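Local coordinates for transcriptional regulator, LacI family (PDB 2RGY), which probably regulates transcription as a LacI-family protein, sensing a small effector, perhaps a sugar, through a periplasmic-binding-protein-like domain, at residues A[215-221]-A[278-282]; A[169-173]-A[196-200]; A[22-26]-A[244-248]. All coordinates share one frame. Residue numbers count along the deposited sequence, not the author numbering.

Contact 1 (A[215-221]-A[278-282]); sequences VPGDVSV and ASVAR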
loop_
_atom_site.group_PDB
_atom_site.type_symbol
_atom_site.label_atom_id
_atom_site.label_comp_id
_atom_site.label_asym_id
_atom_site.label_seq_id
_atom_site.Cartn_x
_atom_site.Cartn_y
_atom_site.Cartn_z
ATOM N N VAL A 215 -12.420 -19.695 8.111
ATOM C CA VAL A 215 -11.102 -19.928 7.556
ATOM C C VAL A 215 -10.171 -19.992 8.756
ATOM O O VAL A 215 -10.122 -19.058 9.549
ATOM C CB VAL A 215 -10.682 -18.765 6.632
ATOM C CG1 VAL A 215 -9.270 -18.992 6.112
ATOM C CG2 VAL A 215 -11.661 -18.649 5.486
ATOM N N PRO A 216 -9.423 -21.094 8.913
ATOM C CA PRO A 216 -9.347 -22.289 8.069
ATOM C C PRO A 216 -10.444 -23.315 8.330
ATOM O O PRO A 216 -10.436 -24.400 7.742
ATOM C CB PRO A 216 -7.977 -22.855 8.413
ATOM C CG PRO A 216 -7.918 -22.598 9.903
ATOM C CD PRO A 216 -8.450 -21.171 10.017
ATOM N N GLY A 217 -11.373 -22.990 9.220
ATOM C CA GLY A 217 -12.448 -23.920 9.533
ATOM C C GLY A 217 -13.011 -24.690 8.349
ATOM O O GLY A 217 -12.742 -25.878 8.193
ATOM N N ASP A 218 -13.792 -24.013 7.516
ATOM C CA ASP A 218 -14.415 -24.633 6.353
ATOM C C ASP A 218 -13.561 -24.538 5.094
ATOM O O ASP A 218 -13.619 -25.412 4.234
ATOM C CB ASP A 218 -15.765 -23.975 6.075
ATOM C CG ASP A 218 -16.653 -23.923 7.303
ATOM O OD1 ASP A 218 -16.756 -24.956 8.011
ATOM O OD2 ASP A 218 -17.252 -22.848 7.556
ATOM N N VAL A 219 -12.775 -23.475 4.983
ATOM C CA VAL A 219 -11.935 -23.281 3.809
ATOM C C VAL A 219 -10.536 -22.819 4.166
ATOM O O VAL A 219 -10.366 -21.903 4.966
ATOM C CB VAL A 219 -12.543 -22.233 2.852
ATOM C CG1 VAL A 219 -11.614 -22.010 1.670
ATOM C CG2 VAL A 219 -13.896 -22.701 2.360
ATOM N N SER A 220 -9.538 -23.464 3.570
ATOM C CA SER A 220 -8.146 -23.105 3.795
ATOM C C SER A 220 -7.761 -22.222 2.624
ATOM O O SER A 220 -8.027 -22.559 1.481
ATOM C CB SER A 220 -7.268 -24.353 3.835
ATOM O OG SER A 220 -7.431 -25.041 5.061
ATOM N N VAL A 221 -7.144 -21.088 2.921
ATOM C CA VAL A 221 -6.770 -20.128 1.890
ATOM C C VAL A 221 -5.282 -19.826 1.900
ATOM O O VAL A 221 -4.715 -19.543 2.945
ATOM C CB VAL A 221 -7.532 -18.789 2.092
ATOM C CG1 VAL A 221 -7.162 -17.798 0.994
ATOM C CG2 VAL A 221 -9.033 -19.039 2.113
ATOM N N ALA A 278 -2.009 -18.674 9.755
ATOM C CA ALA A 278 -3.194 -19.347 10.272
ATOM C C ALA A 278 -4.362 -19.582 9.324
ATOM O O ALA A 278 -5.428 -20.018 9.764
ATOM C CB ALA A 278 -3.687 -18.603 11.511
ATOM N N SER A 279 -4.185 -19.319 8.036
ATOM C CA SER A 279 -5.289 -19.496 7.099
ATOM C C SER A 279 -5.372 -20.883 6.473
ATOM O O SER A 279 -6.315 -21.178 5.751
ATOM C CB SER A 279 -5.218 -18.449 5.989
ATOM O OG SER A 279 -4.021 -18.601 5.270
ATOM N N VAL A 280 -4.383 -21.729 6.735
ATOM C CA VAL A 280 -4.402 -23.090 6.202
ATOM C C VAL A 280 -4.395 -24.116 7.343
ATOM O O VAL A 280 -3.551 -24.056 8.237
ATOM C CB VAL A 280 -3.192 -23.361 5.268
ATOM C CG1 VAL A 280 -3.235 -24.808 4.757
ATOM C CG2 VAL A 280 -3.217 -22.396 4.095
ATOM N N ALA A 281 -5.347 -25.045 7.307
ATOM C CA ALA A 281 -5.459 -26.089 8.323
ATOM C C ALA A 281 -5.834 -27.411 7.652
ATOM O O ALA A 281 -6.153 -27.440 6.470
ATOM C CB ALA A 281 -6.515 -25.703 9.361
ATOM N N ARG A 282 -5.798 -28.506 8.403
ATOM C CA ARG A 282 -6.132 -29.811 7.841
ATOM C C ARG A 282 -7.629 -29.941 7.534
ATOM O O ARG A 282 -8.441 -29.415 8.322
ATOM C CB ARG A 282 -5.693 -30.906 8.816
ATOM C CG ARG A 282 -5.976 -32.320 8.352
ATOM C CD ARG A 282 -4.748 -33.196 8.537
ATOM N NE ARG A 282 -4.335 -33.742 7.251
ATOM C CZ ARG A 282 -3.116 -33.622 6.746
ATOM N NH1 ARG A 282 -2.163 -32.978 7.419
ATOM N NH2 ARG A 282 -2.858 -34.130 5.554
HETATM O O HOH W 1 -11.518 -28.998 8.112
#
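The end of the modelled chain docks here against the turn that leads into strand 220-223. Val221 N donates to Ser279 O (3.0 Å), and Ser279 OG donates to Val221 O (2.6 Å), so one serine serves both polar groups of a single strand residue. Its hydroxyl is in turn an acceptor for Thr238 N, while Ser279 O receives a further CA-H...O contact from Ser220 CA at 3.3 Å. Ala281 O accepts from the His128 side chain and also lies 3.1 Å from Ser220 OG. A water donates to Arg282 O (3.1 Å) and, weakly, to Gly217 O (3.4 Å), and Arg282 NH2 donates to Glu125 O. Pro216, preceded by a cis peptide, presses its CB against Ala281 CB (3.3 Å). On the strand's other flank, backbone bonds link Ser220 to Thr191 and Leu193. Val215, Val219 and Val221 touch Phe208 of helix 198-210, so the tail closes over the end of the C-terminal subdomain's sheet where strands 220-223 and 238-241 begin.

Contact 2 (A[169-173]-A[196-200]); sequences SDFSP and ANDTM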
loop_
_atom_site.group_PDB
_atom_site.type_symbol
_atom_site.label_atom_id
_atom_site.label_comp_id
_atom_site.label_asym_id
_atom_site.label_seq_id
_atom_site.Cartn_x
_atom_site.Cartn_y
_atom_site.Cartn_z
ATOM N N SER A 169 -8.943 -13.245 -12.781
ATOM C CA SER A 169 -9.167 -11.934 -12.182
ATOM C C SER A 169 -8.056 -10.950 -12.569
ATOM O O SER A 169 -7.299 -11.214 -13.502
ATOM C CB SER A 169 -9.281 -12.050 -10.663
ATOM O OG SER A 169 -9.801 -10.849 -10.127
ATOM N N ASP A 170 -7.937 -9.835 -11.849
ATOM C CA ASP A 170 -6.940 -8.829 -12.204
ATOM C C ASP A 170 -5.941 -8.389 -11.140
ATOM O O ASP A 170 -5.332 -7.338 -11.286
ATOM C CB ASP A 170 -7.659 -7.589 -12.738
ATOM C CG ASP A 170 -8.551 -6.946 -11.693
ATOM O OD1 ASP A 170 -8.521 -7.397 -10.526
ATOM O OD2 ASP A 170 -9.275 -5.986 -12.026
ATOM N N PHE A 171 -5.759 -9.181 -10.089
ATOM C CA PHE A 171 -4.824 -8.837 -9.008
ATOM C C PHE A 171 -5.272 -7.704 -8.077
ATOM O O PHE A 171 -4.562 -7.390 -7.117
ATOM C CB PHE A 171 -3.438 -8.447 -9.558
ATOM C CG PHE A 171 -2.637 -9.596 -10.105
ATOM C CD1 PHE A 171 -2.566 -10.811 -9.420
ATOM C CD2 PHE A 171 -1.905 -9.443 -11.282
ATOM C CE1 PHE A 171 -1.771 -11.867 -9.898
ATOM C CE2 PHE A 171 -1.106 -10.485 -11.773
ATOM C CZ PHE A 171 -1.038 -11.701 -11.076
ATOM N N SER A 172 -6.416 -7.083 -8.351
ATOM C CA SER A 172 -6.893 -5.979 -7.511
ATOM C C SER A 172 -7.830 -6.414 -6.387
ATOM O O SER A 172 -8.387 -7.506 -6.422
ATOM C CB SER A 172 -7.636 -4.952 -8.363
ATOM O OG SER A 172 -8.853 -5.502 -8.849
ATOM N N PRO A 173 -8.031 -5.544 -5.378
ATOM C CA PRO A 173 -8.920 -5.874 -4.260
ATOM C C PRO A 173 -10.334 -6.199 -4.733
ATOM O O PRO A 173 -10.900 -7.222 -4.350
ATOM C CB PRO A 173 -8.886 -4.609 -3.399
ATOM C CG PRO A 173 -7.522 -4.063 -3.657
ATOM C CD PRO A 173 -7.387 -4.237 -5.155
ATOM N N ALA A 196 -3.827 -16.029 -6.561
ATOM C CA ALA A 196 -2.623 -15.581 -7.256
ATOM C C ALA A 196 -1.795 -14.506 -6.548
ATOM O O ALA A 196 -0.612 -14.341 -6.853
ATOM C CB ALA A 196 -2.988 -15.120 -8.665
ATOM N N ASN A 197 -2.415 -13.763 -5.635
ATOM C CA ASN A 197 -1.692 -12.750 -4.869
ATOM C C ASN A 197 -2.426 -12.490 -3.560
ATOM O O ASN A 197 -3.625 -12.758 -3.453
ATOM C CB ASN A 197 -1.492 -11.456 -5.686
ATOM C CG ASN A 197 -2.721 -10.557 -5.722
ATOM O OD1 ASN A 197 -3.846 -10.987 -5.463
ATOM N ND2 ASN A 197 -2.502 -9.291 -6.070
ATOM N N ASP A 198 -1.693 -12.004 -2.564
ATOM C CA ASP A 198 -2.261 -11.733 -1.247
ATOM C C ASP A 198 -3.449 -10.769 -1.281
ATOM O O ASP A 198 -4.389 -10.918 -0.499
ATOM C CB ASP A 198 -1.183 -11.186 -0.299
ATOM C CG ASP A 198 -0.143 -12.239 0.079
ATOM O OD1 ASP A 198 -0.377 -13.439 -0.174
ATOM O OD2 ASP A 198 0.907 -11.874 0.641
ATOM N N THR A 199 -3.401 -9.790 -2.178
ATOM C CA THR A 199 -4.474 -8.809 -2.295
ATOM C C THR A 199 -5.811 -9.483 -2.555
ATOM O O THR A 199 -6.775 -9.257 -1.830
ATOM C CB THR A 199 -4.190 -7.801 -3.428
ATOM O OG1 THR A 199 -3.054 -7.005 -3.073
ATOM C CG2 THR A 199 -5.387 -6.872 -3.652
HETATM N N MSE A 200 -5.872 -10.320 -3.583
HETATM C CA MSE A 200 -7.122 -10.989 -3.895
HETATM C C MSE A 200 -7.483 -11.971 -2.769
HETATM O O MSE A 200 -8.661 -12.170 -2.463
HETATM C CB MSE A 200 -7.028 -11.720 -5.241
HETATM C CG MSE A 200 -6.783 -10.813 -6.460
HETATM SE SE MSE A 200 -7.010 -11.674 -8.052
HETATM C CE MSE A 200 -5.634 -12.825 -8.011
#
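Phe171 lays its ring obliquely across Ala196 and the end of Met200, a selenomethionine in this crystal: CE1 is 3.7 Å from Ala196 CB, and CD1 is 3.9 Å from Met200 CE. The backbone at Phe171 has a positive phi of 72°, part of a sharp bend between strand 166-168 and helix 173-186. Asp170 holds the bend as an Asx turn, its OD1 accepting from Ser172 N (3.0 Å) and from Ser172 OG (2.6 Å). Ser172 is itself the N-cap of helix 173-186, its OG accepting from Gly175 N.

Asn197 does the corresponding work for helix 198-210. As N-cap, its OD1 accepts from Met200 N at 2.8 Å, while its ND2 donates to Phe171 O at 3.0 Å, joining the two helix starts. Beside this bond, Thr199 CG2 packs against Pro173 CG (3.5 Å), and Met200 SE sits 3.5 Å from both Ser169 CB and Phe171 N.

Both segments follow parallel strands at their C-terminal ends, the edge where Rossmann-like subdomains of this family face the interdomain cleft. In keeping with that position, Phe171 meets His76 of the N-terminal subdomain. Separately, Pro173 packs on Tyr232 of the second subunit. The chemistry is thus divided: a single directional amide hydrogen bond ties the loop to the N-cap residue and so holds the two helix starts in relation to each other, while nonpolar atoms of Phe171, Met200 and Thr199 seal the space round it.

Contact 3 (A[22-26]-A[244-248]); sequences YYGTI and TAELT
This is a helix-helix packing contact in the N-terminal Rossmann-like subdomain of the LacI-family effector-binding fold, between the starts of helix 21-36 and helix 244-260. The second helix follows strand 238-241 of the C-terminal subdomain, after the chain's return across the hinge. Both segments are alpha-helical throughout. Their axes approach to 9.5 Å and run in roughly the same direction, with a signed crossing angle of -34°. In register, Thr25 lies nearest Ala245 (CA-CA 6.2 Å) and Ile26 nearest Thr248 (CA-CA 6.1 Å).

Threonines and Ala245 make up most of the interface, which buries 252 Å², with Ile26 and the Tyr22 ring filling it out. Thr25, Thr248 and Thr244, the most covered residue, are all m and point toward the opposite helix. Thr25 sets CG2 3.9 Å from both CA and CB of Ala245 and 4.0 Å from Thr244 CG2; its OG1 instead bonds to Ser21 O. Thr25 also packs on Phe19 of the second subunit, placing this helix start at the dimer contact. Ile26 (m, t) brings CG1 within 4.0 Å of Thr244 CG2 and 3.8 Å of Thr248 OG1, and Ile26 O lies 3.8 Å from Thr248 CG2. Thr248 turns its hydroxyl back, OG1 donating to Thr244 O at 2.8 Å. Tyr22, with chi1 t and chi2 75°, swings its ring obliquely to Thr244, bringing CE1 to 3.1 Å from Thr244 OG1.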
loop_
_atom_site.group_PDB
_atom_site.type_symbol
_atom_site.label_atom_id
_atom_site.label_comp_id
_atom_site.label_asym_id
_atom_site.label_seq_id
_atom_site.Cartn_x
_atom_site.Cartn_y
_atom_site.Cartn_z
ATOM N N TYR A 22 3.485 -4.869 -2.387
ATOM C CA TYR A 22 4.376 -5.481 -3.370
ATOM C C TYR A 22 5.045 -4.353 -4.161
ATOM O O TYR A 22 6.264 -4.312 -4.301
ATOM C CB TYR A 22 3.577 -6.383 -4.315
ATOM C CG TYR A 22 4.398 -6.981 -5.428
ATOM C CD1 TYR A 22 5.289 -8.033 -5.186
ATOM C CD2 TYR A 22 4.294 -6.488 -6.725
ATOM C CE1 TYR A 22 6.056 -8.578 -6.224
ATOM C CE2 TYR A 22 5.048 -7.020 -7.761
ATOM C CZ TYR A 22 5.929 -8.064 -7.506
ATOM O OH TYR A 22 6.677 -8.565 -8.548
ATOM N N TYR A 23 4.241 -3.426 -4.672
ATOM C CA TYR A 23 4.804 -2.320 -5.427
ATOM C C TYR A 23 5.513 -1.348 -4.497
ATOM O O TYR A 23 6.478 -0.707 -4.897
ATOM C CB TYR A 23 3.717 -1.624 -6.243
ATOM C CG TYR A 23 3.194 -2.528 -7.334
ATOM C CD1 TYR A 23 4.017 -2.921 -8.386
ATOM C CD2 TYR A 23 1.908 -3.054 -7.272
ATOM C CE1 TYR A 23 3.576 -3.827 -9.350
ATOM C CE2 TYR A 23 1.451 -3.959 -8.230
ATOM C CZ TYR A 23 2.295 -4.341 -9.267
ATOM O OH TYR A 23 1.861 -5.248 -10.213
ATOM N N GLY A 24 5.045 -1.248 -3.256
ATOM C CA GLY A 24 5.699 -0.370 -2.304
ATOM C C GLY A 24 7.120 -0.852 -2.056
ATOM O O GLY A 24 8.044 -0.053 -1.899
ATOM N N THR A 25 7.294 -2.168 -2.023
ATOM C CA THR A 25 8.608 -2.770 -1.800
ATOM C C THR A 25 9.569 -2.410 -2.929
ATOM O O THR A 25 10.735 -2.096 -2.702
ATOM C CB THR A 25 8.497 -4.307 -1.729
ATOM O OG1 THR A 25 7.600 -4.660 -0.668
ATOM C CG2 THR A 25 9.865 -4.937 -1.473
ATOM N N ILE A 26 9.059 -2.467 -4.152
ATOM C CA ILE A 26 9.853 -2.153 -5.329
ATOM C C ILE A 26 10.252 -0.686 -5.302
ATOM O O ILE A 26 11.398 -0.351 -5.592
ATOM C CB ILE A 26 9.051 -2.464 -6.600
ATOM C CG1 ILE A 26 8.751 -3.961 -6.650
ATOM C CG2 ILE A 26 9.815 -2.039 -7.838
ATOM C CD1 ILE A 26 7.796 -4.347 -7.744
ATOM N N THR A 244 10.989 -10.491 -3.343
ATOM C CA THR A 244 10.842 -9.265 -4.111
ATOM C C THR A 244 11.855 -8.181 -3.772
ATOM O O THR A 244 12.376 -7.521 -4.669
ATOM C CB THR A 244 9.418 -8.710 -3.939
ATOM O OG1 THR A 244 8.492 -9.629 -4.534
ATOM C CG2 THR A 244 9.279 -7.341 -4.598
ATOM N N ALA A 245 12.133 -7.990 -2.489
ATOM C CA ALA A 245 13.098 -6.974 -2.079
ATOM C C ALA A 245 14.492 -7.300 -2.617
ATOM O O ALA A 245 15.187 -6.418 -3.123
ATOM C CB ALA A 245 13.135 -6.861 -0.565
ATOM N N GLU A 246 14.890 -8.567 -2.515
ATOM C CA GLU A 246 16.208 -9.000 -2.982
ATOM C C GLU A 246 16.389 -8.877 -4.491
ATOM O O GLU A 246 17.417 -8.392 -4.954
ATOM C CB GLU A 246 16.485 -10.452 -2.567
ATOM C CG GLU A 246 16.558 -10.687 -1.064
ATOM C CD GLU A 246 15.245 -11.207 -0.499
ATOM O OE1 GLU A 246 14.225 -10.490 -0.590
ATOM O OE2 GLU A 246 15.231 -12.343 0.027
ATOM N N LEU A 247 15.401 -9.323 -5.257
ATOM C CA LEU A 247 15.504 -9.242 -6.708
ATOM C C LEU A 247 15.524 -7.787 -7.163
ATOM O O LEU A 247 16.264 -7.431 -8.083
ATOM C CB LEU A 247 14.352 -10.006 -7.373
ATOM C CG LEU A 247 14.506 -11.538 -7.340
ATOM C CD1 LEU A 247 13.235 -12.214 -7.835
ATOM C CD2 LEU A 247 15.703 -11.954 -8.198
ATOM N N THR A 248 14.739 -6.943 -6.507
ATOM C CA THR A 248 14.699 -5.530 -6.860
ATOM C C THR A 248 16.055 -4.895 -6.538
ATOM O O THR A 248 16.626 -4.170 -7.345
ATOM C CB THR A 248 13.597 -4.768 -6.081
ATOM O OG1 THR A 248 12.311 -5.323 -6.381
ATOM C CG2 THR A 248 13.604 -3.306 -6.468
#

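From the N terminus, helix 21-36 opens contact 3 with residues 22-26. The chain then lays down the first subdomain's sheet and starts the second before 169-173 and 196-200 meet in contact 2, a short loop lying wholly within the span of contact 3 and joining two helix starts of the C-terminal subdomain. Residues 215-221 open contact 1 next. Contact 3 closes at 244-248, joining N-terminal-subdomain helices far apart in sequence, and contact 1 closes at the end of the modelled chain, 278-282, tying the tail to strand 220-223, so these two cross. Contacts 1 and 2 follow in series. Contact 2 approaches contact 3, with nearest atoms about 6 Å apart, whereas the centres of contacts 1 and 3 are 28 Å apart.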